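Local coordinates for lysyl oxidase (PDB 1W7C), which is a copper- and topaquinone-dependent amine oxidase that probably oxidises primary amines, including lysyl side chains, to aldehydes, at residues 12-24 with 299-313. Numbering follows the deposited sequence. Where two conformers were deposited one is given.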
loop_
_atom_site.group_PDB
_atom_site.type_symbol
_atom_site.label_atom_id
_atom_site.label_comp_id
_atom_site.label_asym_id
_atom_site.label_seq_id
_atom_site.Cartn_x
_atom_site.Cartn_y
_atom_site.Cartn_z
ATOM N N GLU A 12 32.409 1.378 -8.332
ATOM C CA GLU A 12 32.436 -0.082 -8.305
ATOM C C GLU A 12 33.211 -0.550 -7.081
ATOM O O GLU A 12 34.165 0.132 -6.629
ATOM C CB GLU A 12 33.081 -0.607 -9.594
ATOM C CG GLU A 12 32.162 -0.450 -10.795
ATOM C CD GLU A 12 32.851 -0.793 -12.106
ATOM O OE1 GLU A 12 33.127 -1.980 -12.363
ATOM O OE2 GLU A 12 33.140 0.138 -12.876
ATOM N N ILE A 13 32.811 -1.707 -6.558
ATOM C CA ILE A 13 33.422 -2.309 -5.393
ATOM C C ILE A 13 33.739 -3.759 -5.638
ATOM O O ILE A 13 33.275 -4.353 -6.621
ATOM C CB ILE A 13 32.510 -2.152 -4.178
ATOM C CG1 ILE A 13 31.104 -2.738 -4.484
ATOM C CG2 ILE A 13 32.473 -0.682 -3.772
ATOM C CD1 ILE A 13 30.259 -3.099 -3.310
ATOM N N GLU A 14 34.512 -4.346 -4.726
ATOM C CA GLU A 14 34.760 -5.787 -4.743
ATOM C C GLU A 14 33.878 -6.494 -3.712
ATOM O O GLU A 14 33.840 -6.089 -2.538
ATOM C CB GLU A 14 36.270 -6.059 -4.512
ATOM C CG GLU A 14 37.175 -5.750 -5.695
ATOM C CD GLU A 14 38.544 -6.375 -5.551
ATOM O OE1 GLU A 14 39.351 -5.847 -4.756
ATOM O OE2 GLU A 14 38.816 -7.393 -6.228
ATOM N N ALA A 15 33.102 -7.497 -4.161
ATOM C CA ALA A 15 32.215 -8.275 -3.316
ATOM C C ALA A 15 33.050 -8.957 -2.235
ATOM O O ALA A 15 34.244 -9.288 -2.486
ATOM C CB ALA A 15 31.509 -9.292 -4.119
ATOM N N PRO A 16 32.498 -9.094 -1.032
ATOM C CA PRO A 16 33.183 -9.818 0.050
ATOM C C PRO A 16 33.570 -11.254 -0.313
ATOM O O PRO A 16 34.594 -11.754 0.154
ATOM C CB PRO A 16 32.153 -9.800 1.182
ATOM C CG PRO A 16 31.317 -8.617 0.901
ATOM C CD PRO A 16 31.224 -8.509 -0.589
ATOM N N LYS A 17 32.726 -11.913 -1.090
ATOM C CA LYS A 17 32.907 -13.301 -1.478
ATOM C C LYS A 17 32.488 -13.473 -2.928
ATOM O O LYS A 17 32.016 -12.525 -3.560
ATOM C CB LYS A 17 32.082 -14.205 -0.579
ATOM C CG LYS A 17 32.494 -14.167 0.886
ATOM C CD LYS A 17 33.707 -15.057 1.157
ATOM C CE LYS A 17 34.241 -14.962 2.596
ATOM N NZ LYS A 17 35.045 -16.202 3.023
ATOM N N THR A 18 32.681 -14.663 -3.474
ATOM C CA THR A 18 32.222 -15.050 -4.806
ATOM C C THR A 18 30.711 -15.272 -4.796
ATOM O O THR A 18 30.168 -15.859 -3.835
ATOM C CB THR A 18 32.911 -16.382 -5.201
ATOM O OG1 THR A 18 34.325 -16.159 -5.352
ATOM C CG2 THR A 18 32.458 -16.876 -6.568
ATOM N N ASN A 19 30.053 -14.918 -5.885
ATOM C CA ASN A 19 28.658 -15.222 -6.035
ATOM C C ASN A 19 28.466 -16.695 -6.423
ATOM O O ASN A 19 28.444 -17.068 -7.616
ATOM C CB ASN A 19 28.075 -14.281 -7.055
ATOM C CG ASN A 19 26.534 -14.430 -7.160
ATOM O OD1 ASN A 19 25.935 -15.465 -6.831
ATOM N ND2 ASN A 19 25.904 -13.383 -7.641
ATOM N N ILE A 20 28.319 -17.524 -5.398
ATOM C CA ILE A 20 28.197 -18.960 -5.550
ATOM C C ILE A 20 26.815 -19.391 -6.047
ATOM O O ILE A 20 26.563 -20.579 -6.235
ATOM C CB ILE A 20 28.546 -19.669 -4.208
ATOM C CG1 ILE A 20 27.707 -19.112 -3.041
ATOM C CG2 ILE A 20 30.041 -19.488 -3.933
ATOM C CD1 ILE A 20 27.782 -19.930 -1.779
ATOM N N TRP A 21 25.924 -18.414 -6.236
ATOM C CA TRP A 21 24.580 -18.671 -6.721
ATOM C C TRP A 21 24.409 -18.285 -8.184
ATOM O O TRP A 21 23.312 -18.444 -8.714
ATOM C CB TRP A 21 23.536 -17.929 -5.850
ATOM C CG TRP A 21 23.731 -18.129 -4.394
ATOM C CD1 TRP A 21 23.259 -19.156 -3.646
ATOM C CD2 TRP A 21 24.485 -17.303 -3.504
ATOM N NE1 TRP A 21 23.646 -19.020 -2.338
ATOM C CE2 TRP A 21 24.427 -17.902 -2.228
ATOM C CE3 TRP A 21 25.228 -16.127 -3.655
ATOM C CZ2 TRP A 21 25.004 -17.328 -1.116
ATOM C CZ3 TRP A 21 25.820 -15.569 -2.549
ATOM C CH2 TRP A 21 25.725 -16.174 -1.294
ATOM N N THR A 22 25.463 -17.773 -8.810
ATOM C CA THR A 22 25.295 -17.161 -10.110
ATOM C C THR A 22 25.018 -18.197 -11.200
ATOM O O THR A 22 25.412 -19.372 -11.087
ATOM C CB THR A 22 26.558 -16.311 -10.422
ATOM O OG1 THR A 22 26.255 -15.352 -11.429
ATOM C CG2 THR A 22 27.710 -17.177 -10.961
ATOM N N SER A 23 24.365 -17.734 -12.269
ATOM C CA SER A 23 24.045 -18.611 -13.389
ATOM C C SER A 23 25.310 -19.155 -14.019
ATOM O O SER A 23 26.409 -18.606 -13.853
ATOM C CB SER A 23 23.215 -17.872 -14.449
ATOM O OG SER A 23 23.989 -16.882 -15.119
ATOM N N LEU A 24 25.164 -20.259 -14.737
ATOM C CA LEU A 24 26.299 -20.832 -15.441
ATOM C C LEU A 24 26.851 -19.879 -16.492
ATOM O O LEU A 24 26.121 -19.177 -17.188
ATOM C CB LEU A 24 25.911 -22.143 -16.092
ATOM C CG LEU A 24 25.503 -23.273 -15.147
ATOM C CD1 LEU A 24 25.064 -24.448 -15.991
ATOM C CD2 LEU A 24 26.644 -23.642 -14.192
ATOM N N GLU A 299 30.524 -10.069 -9.951
ATOM C CA GLU A 299 29.877 -10.872 -8.930
ATOM C C GLU A 299 28.397 -10.537 -8.712
ATOM O O GLU A 299 27.728 -11.222 -7.954
ATOM C CB GLU A 299 30.627 -10.781 -7.599
ATOM C CG GLU A 299 32.089 -11.204 -7.648
ATOM C CD GLU A 299 32.300 -12.639 -8.103
ATOM O OE1 GLU A 299 31.410 -13.497 -8.005
ATOM O OE2 GLU A 299 33.402 -12.937 -8.574
ATOM N N GLU A 300 27.902 -9.519 -9.390
ATOM C CA GLU A 300 26.540 -9.048 -9.194
ATOM C C GLU A 300 26.228 -8.919 -7.672
ATOM O O GLU A 300 25.231 -9.397 -7.154
ATOM C CB GLU A 300 25.495 -9.932 -9.932
ATOM C CG GLU A 300 25.549 -9.531 -11.418
ATOM C CD GLU A 300 24.654 -10.406 -12.250
ATOM O OE1 GLU A 300 23.515 -9.986 -12.588
ATOM O OE2 GLU A 300 25.072 -11.567 -12.504
ATOM N N TYR A 301 27.151 -8.204 -7.026
ATOM C CA TYR A 301 27.029 -7.820 -5.623
ATOM C C TYR A 301 26.785 -6.319 -5.585
ATOM O O TYR A 301 27.432 -5.564 -6.325
ATOM C CB TYR A 301 28.304 -8.178 -4.852
ATOM C CG TYR A 301 28.285 -7.679 -3.432
ATOM C CD1 TYR A 301 27.654 -8.407 -2.423
ATOM C CD2 TYR A 301 28.893 -6.490 -3.083
ATOM C CE1 TYR A 301 27.621 -7.955 -1.127
ATOM C CE2 TYR A 301 28.850 -6.014 -1.777
ATOM C CZ TYR A 301 28.236 -6.762 -0.790
ATOM O OH TYR A 301 28.173 -6.305 0.515
ATOM N N PHE A 302 25.812 -5.902 -4.774
ATOM C CA PHE A 302 25.351 -4.515 -4.709
ATOM C C PHE A 302 25.443 -4.002 -3.279
ATOM O O PHE A 302 25.209 -4.756 -2.348
ATOM C CB PHE A 302 23.877 -4.469 -5.165
ATOM C CG PHE A 302 23.725 -4.791 -6.603
ATOM C CD1 PHE A 302 23.596 -6.101 -7.024
ATOM C CD2 PHE A 302 23.794 -3.797 -7.569
ATOM C CE1 PHE A 302 23.569 -6.390 -8.381
ATOM C CE2 PHE A 302 23.760 -4.100 -8.900
ATOM C CZ PHE A 302 23.643 -5.367 -9.309
ATOM N N SER A 303 25.863 -2.743 -3.129
ATOM C CA SER A 303 25.899 -2.050 -1.844
ATOM C C SER A 303 25.198 -0.693 -1.958
ATOM O O SER A 303 25.353 0.047 -2.928
ATOM C CB SER A 303 27.367 -1.848 -1.335
ATOM O OG SER A 303 28.044 -0.863 -2.050
ATOM N N TRP A 304 24.448 -0.382 -0.911
ATOM C CA TRP A 304 23.771 0.890 -0.793
ATOM C C TRP A 304 23.471 1.169 0.669
ATOM O O TRP A 304 22.712 0.431 1.287
ATOM C CB TRP A 304 22.492 0.924 -1.613
ATOM C CG TRP A 304 21.658 2.168 -1.398
ATOM C CD1 TRP A 304 21.807 3.383 -2.009
ATOM C CD2 TRP A 304 20.501 2.286 -0.560
ATOM N NE1 TRP A 304 20.858 4.266 -1.574
ATOM C CE2 TRP A 304 20.029 3.624 -0.692
ATOM C CE3 TRP A 304 19.827 1.432 0.303
ATOM C CZ2 TRP A 304 18.925 4.099 0.020
ATOM C CZ3 TRP A 304 18.750 1.925 0.999
ATOM C CH2 TRP A 304 18.296 3.216 0.843
ATOM N N MET A 305 24.016 2.275 1.191
ATOM C CA MET A 305 23.627 2.767 2.522
ATOM C C MET A 305 23.554 1.650 3.561
ATOM O O MET A 305 22.609 1.574 4.331
ATOM C CB MET A 305 22.312 3.554 2.444
ATOM C CG MET A 305 22.371 4.683 1.452
ATOM S SD MET A 305 23.646 5.909 1.887
ATOM C CE MET A 305 23.984 6.541 0.276
ATOM N N ASP A 306 24.641 0.869 3.620
ATOM C CA ASP A 306 24.876 -0.209 4.578
ATOM C C ASP A 306 24.152 -1.515 4.269
ATOM O O ASP A 306 24.241 -2.451 5.065
ATOM C CB ASP A 306 24.627 0.213 6.038
ATOM C CG ASP A 306 25.686 1.145 6.572
ATOM O OD1 ASP A 306 25.394 1.859 7.557
ATOM O OD2 ASP A 306 26.811 1.176 6.096
ATOM N N TRP A 307 23.412 -1.568 3.161
ATOM C CA TRP A 307 22.879 -2.825 2.643
ATOM C C TRP A 307 23.891 -3.469 1.700
ATOM O O TRP A 307 24.622 -2.781 0.989
ATOM C CB TRP A 307 21.611 -2.588 1.849
ATOM C CG TRP A 307 20.406 -2.186 2.625
ATOM C CD1 TRP A 307 19.974 -0.933 2.867
ATOM C CD2 TRP A 307 19.404 -3.049 3.148
ATOM N NE1 TRP A 307 18.760 -0.940 3.507
ATOM C CE2 TRP A 307 18.381 -2.243 3.693
ATOM C CE3 TRP A 307 19.253 -4.439 3.224
ATOM C CZ2 TRP A 307 17.213 -2.789 4.270
ATOM C CZ3 TRP A 307 18.135 -4.966 3.794
ATOM C CH2 TRP A 307 17.139 -4.147 4.335
ATOM N N GLY A 308 23.874 -4.794 1.674
ATOM C CA GLY A 308 24.605 -5.559 0.692
ATOM C C GLY A 308 23.813 -6.800 0.308
ATOM O O GLY A 308 23.061 -7.339 1.130
ATOM N N PHE A 309 24.000 -7.278 -0.920
ATOM C CA PHE A 309 23.361 -8.513 -1.384
ATOM C C PHE A 309 23.927 -8.930 -2.731
ATOM O O PHE A 309 24.484 -8.109 -3.439
ATOM C CB PHE A 309 21.816 -8.409 -1.466
ATOM C CG PHE A 309 21.310 -7.288 -2.328
ATOM C CD1 PHE A 309 20.976 -6.072 -1.752
ATOM C CD2 PHE A 309 21.234 -7.404 -3.720
ATOM C CE1 PHE A 309 20.544 -5.006 -2.541
ATOM C CE2 PHE A 309 20.782 -6.338 -4.514
ATOM C CZ PHE A 309 20.452 -5.147 -3.920
ATOM N N TYR A 310 23.725 -10.195 -3.060
ATOM C CA TYR A 310 24.015 -10.734 -4.371
ATOM C C TYR A 310 22.726 -11.031 -5.081
ATOM O O TYR A 310 21.735 -11.425 -4.465
ATOM C CB TYR A 310 24.803 -12.047 -4.265
ATOM C CG TYR A 310 26.111 -11.959 -3.521
ATOM C CD1 TYR A 310 26.145 -12.059 -2.141
ATOM C CD2 TYR A 310 27.318 -11.882 -4.188
ATOM C CE1 TYR A 310 27.353 -11.997 -1.447
ATOM C CE2 TYR A 310 28.531 -11.822 -3.490
ATOM C CZ TYR A 310 28.530 -11.903 -2.127
ATOM O OH TYR A 310 29.732 -11.838 -1.446
ATOM N N THR A 311 22.741 -10.888 -6.406
ATOM C CA THR A 311 21.606 -11.327 -7.219
ATOM C C THR A 311 21.975 -12.557 -8.055
ATOM O O THR A 311 23.135 -12.840 -8.326
ATOM C CB THR A 311 21.117 -10.237 -8.201
ATOM O OG1 THR A 311 22.138 -10.006 -9.157
ATOM C CG2 THR A 311 20.792 -8.913 -7.489
ATOM N N SER A 312 20.954 -13.311 -8.382
ATOM C CA SER A 312 21.046 -14.474 -9.237
ATOM C C SER A 312 19.843 -14.489 -10.142
ATOM O O SER A 312 18.797 -13.962 -9.795
ATOM C CB SER A 312 21.101 -15.756 -8.385
ATOM O OG SER A 312 21.214 -16.884 -9.226
ATOM N N TRP A 313 19.984 -15.144 -11.294
ATOM C CA TRP A 313 18.921 -15.193 -12.299
ATOM C C TRP A 313 18.683 -16.610 -12.771
ATOM O O TRP A 313 19.640 -17.336 -13.097
ATOM C CB TRP A 313 19.345 -14.330 -13.501
ATOM C CG TRP A 313 18.224 -14.122 -14.466
ATOM C CD1 TRP A 313 17.892 -14.918 -15.542
ATOM C CD2 TRP A 313 17.296 -13.039 -14.466
ATOM N NE1 TRP A 313 16.801 -14.389 -16.193
ATOM C CE2 TRP A 313 16.415 -13.240 -15.547
ATOM C CE3 TRP A 313 17.123 -11.897 -13.661
ATOM C CZ2 TRP A 313 15.397 -12.347 -15.851
ATOM C CZ3 TRP A 313 16.112 -10.996 -13.982
ATOM C CH2 TRP A 313 15.256 -11.237 -15.052
HETATM O O HOH W 1 34.839 -15.004 -8.423
HETATM O O HOH W 2 24.363 -13.536 -10.763
HETATM O O HOH W 3 22.831 -15.219 -12.336
#
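Trp21 lays CZ3 over one face of the Tyr310 ring, 3.5 Å from Tyr310 CD1, with the two ring planes oblique at 54°. The opposite face takes CD1 of Tyr301, from the partner strand of the hairpin. Pro16 CD lies over one face of the Tyr301 ring, 3.6 Å from its centroid, in a CH-pi contact. Ile13 CD1 meets the edge of the Tyr301 ring, and Ala15 CB packs against Tyr301 CB.

Asn19 carries most of the polar contact. Its CG is anti to the backbone N (chi1 -173°), which sends the amide towards the hairpin. ND2 donates to Glu299 O at 2.8 Å and to Thr311 O at 2.9 Å, both near the amide plane. OD1 accepts from Trp21 N in an Asx turn. The backbone N of Asn19 gives an almost straight bond (179°) to Glu299 OE1, reached from above the carboxylate plane. With an alanine at this position, the carbonyls of Glu299 and Thr311 would probably lose their amide donor, and Trp21 N its OD1 acceptor. Further on, Ser312 OG donates to Trp21 O at 2.7 Å. One water joins Thr22 OG1, Glu300 OE2 and Thr311 O.

The irregular N-terminal segment thus meets a hairpin of the copper amine oxidase domain by ring packing before and after a buried amide. Both N-H groups of that amide are used, so the fit depends on which way it is turned.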